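Local coordinates for exoenzyme S synthesis protein C (Pseudomonas aeruginosa, PDB 3KXY) that binds and inhibits the antiactivator ExsD, which permits ExsA-dependent transcription of type III secretion genes, at residues L54-I68 / L118-A132. The protein carries 2 engineered substitutions. Residues are numbered along the deposited sequence; the frame is centred on the assembly and turned at random.
Sequences LEADVVGIDVLGEGI and LLDHAEFWQRLLPCA. Engineered in segment 54-68: Val-59 (natural residue Ala). Engineered in segment 118-132: Ala-132 (natural residue Asp).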
# COMPACT_ATOMS: atom_id res chain seq x y z
N LEU J 54 -2.96 4.70 -7.62
CA LEU J 54 -3.20 6.13 -7.57
C LEU J 54 -2.14 6.83 -6.73
O LEU J 54 -2.11 6.70 -5.51
CB LEU J 54 -4.59 6.43 -6.99
CG LEU J 54 -5.79 5.72 -7.62
CD1 LEU J 54 -7.07 6.06 -6.87
CD2 LEU J 54 -5.93 6.07 -9.08
N GLU J 55 -1.25 7.56 -7.40
CA GLU J 55 -0.22 8.33 -6.71
C GLU J 55 -0.69 9.77 -6.50
O GLU J 55 -1.36 10.35 -7.35
CB GLU J 55 1.09 8.32 -7.49
CG GLU J 55 1.74 6.95 -7.59
CD GLU J 55 3.06 6.98 -8.34
OE1 GLU J 55 3.44 8.07 -8.83
OE2 GLU J 55 3.72 5.92 -8.44
N ALA J 56 -0.33 10.35 -5.36
CA ALA J 56 -0.72 11.71 -5.04
C ALA J 56 0.43 12.48 -4.39
O ALA J 56 0.93 12.09 -3.33
CB ALA J 56 -1.94 11.72 -4.13
N ASP J 57 0.85 13.57 -5.03
CA ASP J 57 1.89 14.43 -4.48
C ASP J 57 1.34 15.27 -3.33
O ASP J 57 0.38 16.01 -3.51
CB ASP J 57 2.48 15.33 -5.57
CG ASP J 57 3.23 14.56 -6.63
OD1 ASP J 57 3.33 13.32 -6.52
OD2 ASP J 57 3.73 15.19 -7.59
N VAL J 58 1.95 15.13 -2.16
CA VAL J 58 1.50 15.84 -0.97
C VAL J 58 2.29 17.13 -0.74
O VAL J 58 1.78 18.23 -0.96
CB VAL J 58 1.58 14.95 0.28
CG1 VAL J 58 1.09 15.70 1.50
CG2 VAL J 58 0.78 13.68 0.07
N VAL J 59 3.54 16.99 -0.29
CA VAL J 59 4.39 18.15 -0.02
C VAL J 59 5.82 17.96 -0.48
O VAL J 59 6.25 16.85 -0.79
CB VAL J 59 4.42 18.50 1.48
CG1 VAL J 59 3.16 19.25 1.88
CG2 VAL J 59 4.59 17.24 2.32
N GLY J 60 6.57 19.06 -0.52
CA GLY J 60 7.98 19.02 -0.85
C GLY J 60 8.83 18.89 0.41
O GLY J 60 8.48 19.43 1.45
N ILE J 61 9.93 18.16 0.29
CA ILE J 61 10.79 17.89 1.44
C ILE J 61 11.49 19.15 1.95
O ILE J 61 11.94 19.20 3.09
CB ILE J 61 11.84 16.81 1.11
CG1 ILE J 61 12.53 16.32 2.38
CG2 ILE J 61 12.85 17.34 0.10
CD1 ILE J 61 13.57 15.25 2.14
N ASP J 62 11.58 20.16 1.09
CA ASP J 62 12.26 21.40 1.45
C ASP J 62 11.51 22.23 2.49
O ASP J 62 12.11 23.04 3.20
CB ASP J 62 12.54 22.24 0.19
CG ASP J 62 11.28 22.57 -0.58
OD1 ASP J 62 11.37 23.35 -1.56
OD2 ASP J 62 10.20 22.06 -0.23
N VAL J 63 10.20 22.03 2.57
CA VAL J 63 9.37 22.76 3.53
C VAL J 63 9.14 21.93 4.79
O VAL J 63 8.50 22.39 5.74
CB VAL J 63 8.01 23.16 2.92
CG1 VAL J 63 7.31 24.18 3.81
CG2 VAL J 63 8.21 23.72 1.52
N LEU J 64 9.68 20.71 4.79
CA LEU J 64 9.50 19.80 5.92
C LEU J 64 10.73 19.75 6.81
O LEU J 64 11.85 19.62 6.33
CB LEU J 64 9.17 18.40 5.41
CG LEU J 64 7.94 18.25 4.53
CD1 LEU J 64 7.74 16.80 4.12
CD2 LEU J 64 6.71 18.78 5.25
N GLY J 65 10.51 19.84 8.12
CA GLY J 65 11.57 19.65 9.08
C GLY J 65 11.84 18.17 9.25
O GLY J 65 10.94 17.35 9.07
N GLU J 66 13.07 17.81 9.57
CA GLU J 66 13.44 16.41 9.69
C GLU J 66 12.72 15.72 10.84
O GLU J 66 12.18 16.38 11.74
CB GLU J 66 14.96 16.25 9.84
CG GLU J 66 15.75 16.71 8.62
CD GLU J 66 15.35 15.98 7.35
OE1 GLU J 66 14.89 14.82 7.45
OE2 GLU J 66 15.50 16.56 6.26
N GLY J 67 12.69 14.39 10.81
CA GLY J 67 12.02 13.61 11.83
C GLY J 67 10.59 13.26 11.45
O GLY J 67 9.90 12.55 12.18
N ILE J 68 10.15 13.78 10.31
CA ILE J 68 8.79 13.53 9.84
C ILE J 68 8.65 12.15 9.21
O ILE J 68 7.60 11.51 9.33
CB ILE J 68 8.33 14.61 8.84
CG1 ILE J 68 8.22 15.97 9.54
CG2 ILE J 68 7.00 14.23 8.21
CD1 ILE J 68 7.74 17.08 8.64
N LEU J 118 -8.54 10.35 -1.58
CA LEU J 118 -7.10 10.52 -1.72
C LEU J 118 -6.73 12.00 -1.71
O LEU J 118 -5.77 12.41 -1.06
CB LEU J 118 -6.60 9.87 -3.01
CG LEU J 118 -5.11 10.02 -3.31
CD1 LEU J 118 -4.27 9.45 -2.17
CD2 LEU J 118 -4.75 9.35 -4.63
N LEU J 119 -7.51 12.81 -2.42
CA LEU J 119 -7.30 14.25 -2.45
C LEU J 119 -7.58 14.88 -1.09
O LEU J 119 -6.83 15.74 -0.64
CB LEU J 119 -8.17 14.90 -3.53
CG LEU J 119 -7.83 14.56 -4.98
CD1 LEU J 119 -8.82 15.20 -5.94
CD2 LEU J 119 -6.41 14.98 -5.31
N ASP J 120 -8.65 14.44 -0.44
CA ASP J 120 -9.00 14.93 0.89
C ASP J 120 -7.84 14.81 1.87
O ASP J 120 -7.54 15.75 2.60
CB ASP J 120 -10.22 14.18 1.44
CG ASP J 120 -11.53 14.71 0.90
OD1 ASP J 120 -12.57 14.05 1.11
OD2 ASP J 120 -11.53 15.78 0.26
N HIS J 121 -7.19 13.65 1.87
CA HIS J 121 -6.06 13.41 2.77
C HIS J 121 -4.80 14.11 2.29
O HIS J 121 -4.04 14.66 3.10
CB HIS J 121 -5.82 11.91 2.92
CG HIS J 121 -6.83 11.22 3.79
ND1 HIS J 121 -6.52 10.71 5.03
CD2 HIS J 121 -8.14 10.96 3.59
CE1 HIS J 121 -7.60 10.17 5.56
NE2 HIS J 121 -8.60 10.31 4.71
N ALA J 122 -4.56 14.08 0.99
CA ALA J 122 -3.38 14.71 0.40
C ALA J 122 -3.35 16.20 0.72
O ALA J 122 -2.30 16.74 1.06
CB ALA J 122 -3.35 14.49 -1.10
N GLU J 123 -4.50 16.86 0.60
CA GLU J 123 -4.60 18.28 0.89
C GLU J 123 -4.42 18.54 2.38
O GLU J 123 -3.94 19.60 2.79
CB GLU J 123 -5.94 18.83 0.42
CG GLU J 123 -6.12 18.79 -1.09
CD GLU J 123 -7.45 19.35 -1.54
OE1 GLU J 123 -8.40 19.36 -0.73
OE2 GLU J 123 -7.54 19.80 -2.70
N PHE J 124 -4.82 17.57 3.19
CA PHE J 124 -4.73 17.68 4.64
C PHE J 124 -3.28 17.60 5.12
O PHE J 124 -2.84 18.42 5.92
CB PHE J 124 -5.57 16.60 5.31
CG PHE J 124 -5.47 16.58 6.81
CD1 PHE J 124 -6.23 17.45 7.58
CD2 PHE J 124 -4.62 15.69 7.45
CE1 PHE J 124 -6.13 17.43 8.95
CE2 PHE J 124 -4.52 15.68 8.82
CZ PHE J 124 -5.28 16.55 9.58
N TRP J 125 -2.55 16.61 4.62
CA TRP J 125 -1.14 16.45 4.98
C TRP J 125 -0.27 17.49 4.29
O TRP J 125 0.88 17.71 4.69
CB TRP J 125 -0.65 15.04 4.64
CG TRP J 125 -1.30 13.97 5.48
CD1 TRP J 125 -2.36 13.18 5.13
CD2 TRP J 125 -0.92 13.57 6.80
NE1 TRP J 125 -2.66 12.32 6.16
CE2 TRP J 125 -1.79 12.53 7.19
CE3 TRP J 125 0.07 13.98 7.69
CZ2 TRP J 125 -1.71 11.91 8.44
CZ3 TRP J 125 0.16 13.36 8.93
CH2 TRP J 125 -0.72 12.34 9.29
N GLN J 126 -0.80 18.12 3.25
CA GLN J 126 -0.09 19.19 2.55
C GLN J 126 -0.15 20.48 3.36
O GLN J 126 0.74 21.33 3.26
CB GLN J 126 -0.67 19.41 1.16
CG GLN J 126 0.03 20.49 0.35
CD GLN J 126 -0.61 20.72 -1.01
OE1 GLN J 126 -1.81 20.54 -1.18
NE2 GLN J 126 0.20 21.12 -1.98
N ARG J 127 -1.21 20.63 4.15
CA ARG J 127 -1.42 21.82 4.95
C ARG J 127 -0.89 21.63 6.37
O ARG J 127 -0.66 22.60 7.09
CB ARG J 127 -2.90 22.19 4.98
CG ARG J 127 -3.22 23.49 5.70
CD ARG J 127 -4.71 23.81 5.68
NE ARG J 127 -5.21 24.07 4.33
CZ ARG J 127 -5.89 23.19 3.60
NH1 ARG J 127 -6.17 21.99 4.09
NH2 ARG J 127 -6.30 23.52 2.38
N LEU J 128 -0.69 20.38 6.76
CA LEU J 128 -0.27 20.06 8.12
C LEU J 128 1.24 19.87 8.26
O LEU J 128 1.86 20.41 9.17
CB LEU J 128 -0.99 18.81 8.62
CG LEU J 128 -0.59 18.30 10.01
CD1 LEU J 128 -0.76 19.40 11.05
CD2 LEU J 128 -1.39 17.07 10.39
N LEU J 129 1.83 19.10 7.35
CA LEU J 129 3.24 18.72 7.44
C LEU J 129 4.24 19.88 7.45
O LEU J 129 5.18 19.87 8.24
CB LEU J 129 3.60 17.72 6.33
CG LEU J 129 3.01 16.32 6.47
CD1 LEU J 129 3.45 15.44 5.32
CD2 LEU J 129 3.41 15.71 7.81
N PRO J 130 4.05 20.88 6.56
CA PRO J 130 4.99 22.01 6.52
C PRO J 130 5.22 22.62 7.90
O PRO J 130 4.27 22.82 8.65
CB PRO J 130 4.28 23.01 5.61
CG PRO J 130 3.45 22.16 4.71
CD PRO J 130 2.99 21.00 5.54
N CYS J 131 6.47 22.93 8.21
CA CYS J 131 6.82 23.51 9.51
C CYS J 131 7.26 24.96 9.35
O CYS J 131 7.51 25.66 10.34
CB CYS J 131 7.92 22.70 10.19
SG CYS J 131 9.52 22.75 9.33
N ALA J 132 7.36 25.42 8.11
CA ALA J 132 7.82 26.77 7.81
C ALA J 132 6.88 27.83 8.38
O ALA J 132 7.29 28.97 8.60
CB ALA J 132 7.98 26.96 6.31
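In this type III secretion chaperone (CesT) fold the C-terminal helix lies along the middle strand of the antiparallel sheet. Strand 54-60 and helix 118-128 run parallel, their axes 5° apart and 6.8 Å at closest approach. At the N-terminal end of the contact Leu-118, with CG anti to the backbone N (chi1 178°), spreads its isobutyl group over the methyl of Ala-56, its CG 3.7 Å from CB of Ala-56, while its CD2 also meets CB of Leu-54. One turn on, Ala-122 faces Ala-56 and Val-58. CG1 of Val-58 lies against the helix backbone at Ala-122 O and beside CB of Trp-125, 3.7 Å away. The engineered Val-59 turns CG1 onto the backbone of Gln-126 and crosses Leu-129 at about a right angle, CG2 to CD1 3.7 Å.

After Gly-60 the chain swings away and returns to the C-terminal tail at Val-63. Leu-64 brings CD2 to CB of Leu-129, whose CD2 meets CG2 of Ile-68. Backbone N of Cys-131 donates to O of Val-63, 3.2 Å and nearly straight at 168°, and CG1 of Val-63 packs on CB of Pro-130 at 3.7 Å.

Strand 94-102 extends this apolar layer, Leu-118 also touching its Leu-97; on the other flank Gln-126 reaches Val-39 of strand 39-46. Trp-125 meets Phe-86 of strand 85-89 edge-to-face.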